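Local coordinates for lombricine kinase (PDB 3JPZ), which catalyses the reversible transfer of a phosphoryl group between ATP and the guanidino compound lombricine, as a member of the phosphagen kinase family, at residues L33-V47 / L61-L75. Numbering follows the deposited sequence.
Sequences LFGKKTAHGVTVDKV and LIAGDEESYEVFKEL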
# COMPACT_ATOMS: atom_id res chain seq x y z
N LEU A 33 19.37 -1.81 -16.36
CA LEU A 33 18.99 -2.48 -15.12
C LEU A 33 17.73 -3.31 -15.30
O LEU A 33 17.45 -4.21 -14.51
CB LEU A 33 18.79 -1.43 -14.02
CG LEU A 33 20.04 -0.58 -13.85
CD1 LEU A 33 19.80 0.62 -12.94
CD2 LEU A 33 21.15 -1.46 -13.31
N PHE A 34 16.97 -3.00 -16.35
CA PHE A 34 15.74 -3.72 -16.64
C PHE A 34 16.10 -5.14 -17.07
O PHE A 34 16.95 -5.34 -17.93
CB PHE A 34 14.97 -3.01 -17.75
CG PHE A 34 13.53 -3.43 -17.86
CD1 PHE A 34 12.56 -2.80 -17.10
CD2 PHE A 34 13.15 -4.44 -18.71
CE1 PHE A 34 11.25 -3.18 -17.19
CE2 PHE A 34 11.83 -4.82 -18.81
CZ PHE A 34 10.88 -4.19 -18.05
N GLY A 35 15.47 -6.13 -16.45
CA GLY A 35 15.78 -7.52 -16.76
C GLY A 35 16.81 -8.12 -15.82
O GLY A 35 17.05 -9.32 -15.82
N LYS A 36 17.43 -7.27 -15.01
CA LYS A 36 18.32 -7.74 -13.96
C LYS A 36 17.51 -8.16 -12.74
O LYS A 36 16.43 -7.64 -12.47
CB LYS A 36 19.34 -6.68 -13.56
CG LYS A 36 20.11 -6.08 -14.72
CD LYS A 36 21.37 -5.37 -14.24
CE LYS A 36 22.43 -6.38 -13.84
NZ LYS A 36 23.57 -5.75 -13.12
N LYS A 37 18.05 -9.13 -12.01
CA LYS A 37 17.40 -9.61 -10.81
C LYS A 37 18.46 -10.09 -9.83
O LYS A 37 19.46 -10.69 -10.24
CB LYS A 37 16.45 -10.76 -11.14
CG LYS A 37 17.13 -12.04 -11.60
CD LYS A 37 16.18 -13.22 -11.57
CE LYS A 37 14.79 -12.82 -12.07
NZ LYS A 37 13.89 -13.99 -12.24
N THR A 38 18.25 -9.82 -8.55
CA THR A 38 19.13 -10.34 -7.52
C THR A 38 18.82 -11.82 -7.37
O THR A 38 17.94 -12.33 -8.05
CB THR A 38 18.89 -9.66 -6.17
OG1 THR A 38 17.64 -10.12 -5.64
CG2 THR A 38 18.87 -8.14 -6.32
N ALA A 39 19.52 -12.49 -6.47
CA ALA A 39 19.26 -13.90 -6.20
C ALA A 39 17.92 -14.07 -5.50
O ALA A 39 17.36 -15.16 -5.50
CB ALA A 39 20.39 -14.50 -5.37
N HIS A 40 17.41 -13.01 -4.88
CA HIS A 40 16.12 -13.09 -4.22
C HIS A 40 15.00 -12.52 -5.11
O HIS A 40 13.85 -12.40 -4.69
CB HIS A 40 16.15 -12.38 -2.87
CG HIS A 40 17.19 -12.91 -1.93
ND1 HIS A 40 18.29 -12.18 -1.55
CD2 HIS A 40 17.30 -14.11 -1.31
CE1 HIS A 40 19.03 -12.90 -0.72
NE2 HIS A 40 18.45 -14.07 -0.56
N GLY A 41 15.36 -12.17 -6.35
CA GLY A 41 14.37 -11.80 -7.34
C GLY A 41 14.00 -10.33 -7.29
O GLY A 41 13.06 -9.90 -7.96
N VAL A 42 14.71 -9.56 -6.49
CA VAL A 42 14.53 -8.12 -6.49
C VAL A 42 14.87 -7.58 -7.87
O VAL A 42 15.88 -7.94 -8.46
CB VAL A 42 15.41 -7.43 -5.44
CG1 VAL A 42 15.27 -5.91 -5.56
CG2 VAL A 42 15.04 -7.90 -4.06
N THR A 43 14.03 -6.68 -8.37
CA THR A 43 14.21 -6.10 -9.69
C THR A 43 14.33 -4.58 -9.58
O THR A 43 13.98 -4.00 -8.56
CB THR A 43 12.99 -6.36 -10.57
OG1 THR A 43 11.88 -5.63 -10.04
CG2 THR A 43 12.65 -7.83 -10.60
N VAL A 44 14.81 -3.95 -10.65
CA VAL A 44 14.92 -2.49 -10.66
C VAL A 44 13.57 -1.87 -10.34
O VAL A 44 13.48 -0.93 -9.56
CB VAL A 44 15.44 -1.96 -12.02
CG1 VAL A 44 14.39 -2.10 -13.11
CG2 VAL A 44 15.88 -0.51 -11.88
N ASP A 45 12.51 -2.43 -10.91
CA ASP A 45 11.17 -1.92 -10.70
C ASP A 45 10.81 -1.91 -9.23
O ASP A 45 10.25 -0.94 -8.74
CB ASP A 45 10.14 -2.72 -11.49
CG ASP A 45 9.89 -2.14 -12.85
OD1 ASP A 45 10.59 -1.16 -13.19
OD2 ASP A 45 9.00 -2.64 -13.56
N LYS A 46 11.14 -2.99 -8.53
CA LYS A 46 10.93 -3.07 -7.08
C LYS A 46 11.66 -1.96 -6.32
O LYS A 46 11.08 -1.31 -5.45
CB LYS A 46 11.41 -4.42 -6.55
CG LYS A 46 11.28 -4.55 -5.04
CD LYS A 46 9.83 -4.60 -4.64
CE LYS A 46 9.66 -4.43 -3.15
NZ LYS A 46 8.23 -4.58 -2.76
N VAL A 47 12.94 -1.76 -6.60
CA VAL A 47 13.71 -0.83 -5.79
C VAL A 47 13.35 0.62 -6.10
O VAL A 47 13.59 1.51 -5.28
CB VAL A 47 15.23 -1.03 -5.94
CG1 VAL A 47 15.58 -2.48 -5.63
CG2 VAL A 47 15.70 -0.62 -7.34
N LEU A 61 14.19 5.35 -3.57
CA LEU A 61 14.94 4.13 -3.83
C LEU A 61 15.00 3.28 -2.58
O LEU A 61 15.29 3.77 -1.50
CB LEU A 61 16.35 4.46 -4.30
CG LEU A 61 17.24 3.26 -4.62
CD1 LEU A 61 16.67 2.50 -5.80
CD2 LEU A 61 18.67 3.70 -4.90
N ILE A 62 14.76 1.98 -2.72
CA ILE A 62 14.82 1.09 -1.58
C ILE A 62 15.29 -0.30 -1.99
O ILE A 62 14.92 -0.82 -3.04
CB ILE A 62 13.45 1.01 -0.88
CG1 ILE A 62 13.57 0.21 0.42
CG2 ILE A 62 12.41 0.41 -1.82
CD1 ILE A 62 12.45 0.45 1.40
N ALA A 63 16.15 -0.90 -1.17
CA ALA A 63 16.67 -2.22 -1.46
C ALA A 63 15.65 -3.26 -1.07
O ALA A 63 15.07 -3.21 0.01
CB ALA A 63 17.99 -2.45 -0.72
N GLY A 64 15.41 -4.20 -1.97
CA GLY A 64 14.63 -5.37 -1.62
C GLY A 64 15.48 -6.34 -0.82
O GLY A 64 14.97 -7.15 -0.06
N ASP A 65 16.79 -6.24 -1.01
CA ASP A 65 17.73 -7.13 -0.33
C ASP A 65 19.15 -6.60 -0.41
O ASP A 65 19.41 -5.58 -1.05
CB ASP A 65 17.64 -8.55 -0.91
CG ASP A 65 18.14 -8.66 -2.36
OD1 ASP A 65 18.53 -7.63 -2.96
OD2 ASP A 65 18.16 -9.79 -2.89
N GLU A 66 20.08 -7.28 0.26
CA GLU A 66 21.44 -6.78 0.38
C GLU A 66 22.04 -6.68 -1.01
O GLU A 66 22.79 -5.75 -1.32
CB GLU A 66 22.27 -7.72 1.25
CG GLU A 66 23.76 -7.46 1.20
CD GLU A 66 24.52 -8.14 2.31
OE1 GLU A 66 23.96 -9.06 2.96
OE2 GLU A 66 25.67 -7.76 2.55
N GLU A 67 21.68 -7.65 -1.85
CA GLU A 67 22.23 -7.78 -3.18
C GLU A 67 21.78 -6.61 -4.06
O GLU A 67 22.40 -6.31 -5.07
CB GLU A 67 21.80 -9.11 -3.79
CG GLU A 67 22.55 -10.34 -3.24
CD GLU A 67 22.04 -10.82 -1.88
OE1 GLU A 67 21.13 -10.20 -1.30
OE2 GLU A 67 22.57 -11.84 -1.38
N SER A 68 20.71 -5.95 -3.66
CA SER A 68 20.20 -4.80 -4.40
C SER A 68 21.27 -3.76 -4.65
O SER A 68 21.33 -3.17 -5.72
CB SER A 68 19.04 -4.16 -3.64
OG SER A 68 17.88 -4.95 -3.74
N TYR A 69 22.13 -3.53 -3.67
CA TYR A 69 23.16 -2.50 -3.80
C TYR A 69 24.19 -2.81 -4.89
O TYR A 69 24.77 -1.90 -5.47
CB TYR A 69 23.84 -2.27 -2.45
CG TYR A 69 22.96 -1.51 -1.48
CD1 TYR A 69 22.89 -0.12 -1.53
CD2 TYR A 69 22.17 -2.17 -0.56
CE1 TYR A 69 22.08 0.58 -0.66
CE2 TYR A 69 21.37 -1.48 0.32
CZ TYR A 69 21.33 -0.10 0.26
OH TYR A 69 20.53 0.62 1.12
N GLU A 70 24.41 -4.08 -5.18
CA GLU A 70 25.37 -4.41 -6.22
C GLU A 70 24.70 -4.62 -7.58
O GLU A 70 25.17 -4.10 -8.58
CB GLU A 70 26.22 -5.62 -5.81
CG GLU A 70 25.44 -6.81 -5.33
CD GLU A 70 26.26 -8.09 -5.37
OE1 GLU A 70 27.46 -8.05 -5.03
OE2 GLU A 70 25.69 -9.14 -5.76
N VAL A 71 23.60 -5.37 -7.63
CA VAL A 71 22.94 -5.64 -8.90
C VAL A 71 22.44 -4.35 -9.55
O VAL A 71 22.53 -4.18 -10.76
CB VAL A 71 21.77 -6.64 -8.74
CG1 VAL A 71 20.92 -6.69 -10.00
CG2 VAL A 71 22.31 -8.01 -8.40
N PHE A 72 21.93 -3.44 -8.73
CA PHE A 72 21.53 -2.12 -9.19
C PHE A 72 22.49 -1.09 -8.64
O PHE A 72 22.10 0.02 -8.29
CB PHE A 72 20.09 -1.85 -8.77
CG PHE A 72 19.18 -2.99 -9.09
CD1 PHE A 72 18.87 -3.29 -10.40
CD2 PHE A 72 18.68 -3.80 -8.08
CE1 PHE A 72 18.05 -4.35 -10.71
CE2 PHE A 72 17.85 -4.86 -8.38
CZ PHE A 72 17.54 -5.14 -9.69
N LYS A 73 23.75 -1.48 -8.58
CA LYS A 73 24.82 -0.66 -8.02
C LYS A 73 24.83 0.76 -8.57
O LYS A 73 24.99 1.72 -7.82
CB LYS A 73 26.17 -1.31 -8.26
CG LYS A 73 27.33 -0.60 -7.59
CD LYS A 73 28.59 -1.45 -7.63
CE LYS A 73 29.48 -1.17 -6.43
NZ LYS A 73 29.60 0.28 -6.16
N GLU A 74 24.67 0.90 -9.88
CA GLU A 74 24.85 2.21 -10.50
C GLU A 74 23.71 3.15 -10.14
O GLU A 74 23.87 4.37 -10.19
CB GLU A 74 24.96 2.07 -12.01
CG GLU A 74 23.64 2.11 -12.76
CD GLU A 74 23.85 2.17 -14.25
OE1 GLU A 74 24.51 3.12 -14.73
OE2 GLU A 74 23.36 1.26 -14.95
N LEU A 75 22.56 2.59 -9.76
CA LEU A 75 21.43 3.39 -9.35
C LEU A 75 21.55 3.78 -7.88
O LEU A 75 21.33 4.93 -7.50
CB LEU A 75 20.11 2.64 -9.60
CG LEU A 75 18.84 3.39 -9.19
CD1 LEU A 75 18.84 4.84 -9.70
CD2 LEU A 75 17.62 2.64 -9.70
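The carboxylate of D65 ties the loop 36-43 to the D65-S68 turn that leads into a helix. D65 OD2 accepts two bonds, both tilted out of the carboxylate plane: T38 OG1 reaches it from the syn side at 2.8 Å, and H40 ND1 from the anti side at 2.7 Å. The imidazole keeps OD2 almost in its own plane, while ring and carboxylate planes stand 74° apart. T38 OG1 also accepts from H40 N, an ST turn, and from V42 N. D65 OD1 takes the hydroxyl of S68 at 2.9 Å and, weakly, S68 N as a helix cap, so both carboxylate oxygens are engaged. E67 OE1 lies at the edge of the H40 ring, 3.5 Å from CE1. Two further polar links use main-chain carbonyls: K36, its chain bent at chi3 (74°), turns NZ onto a lone pair of V71 O at 3.0 Å, and I62 N bonds V47 O at 2.9 Å. All this lies in the small N-terminal domain of the phosphagen kinase fold, where helices 44-53 and 73-83 run on from the two segments. The apolar core centres on F72, whose ring enters between V44 CA on one face and V71 CG1, from its own segment, on the other. L33 O and V42 O meet its edge, and F72 CZ comes within 3.1 Å of V44 N. L33 CD1 rests on L75 CB, and V47 CG2 packs 3.6 Å from L61 CD1, with F76 of helix 73-83 touching both V47 and L61.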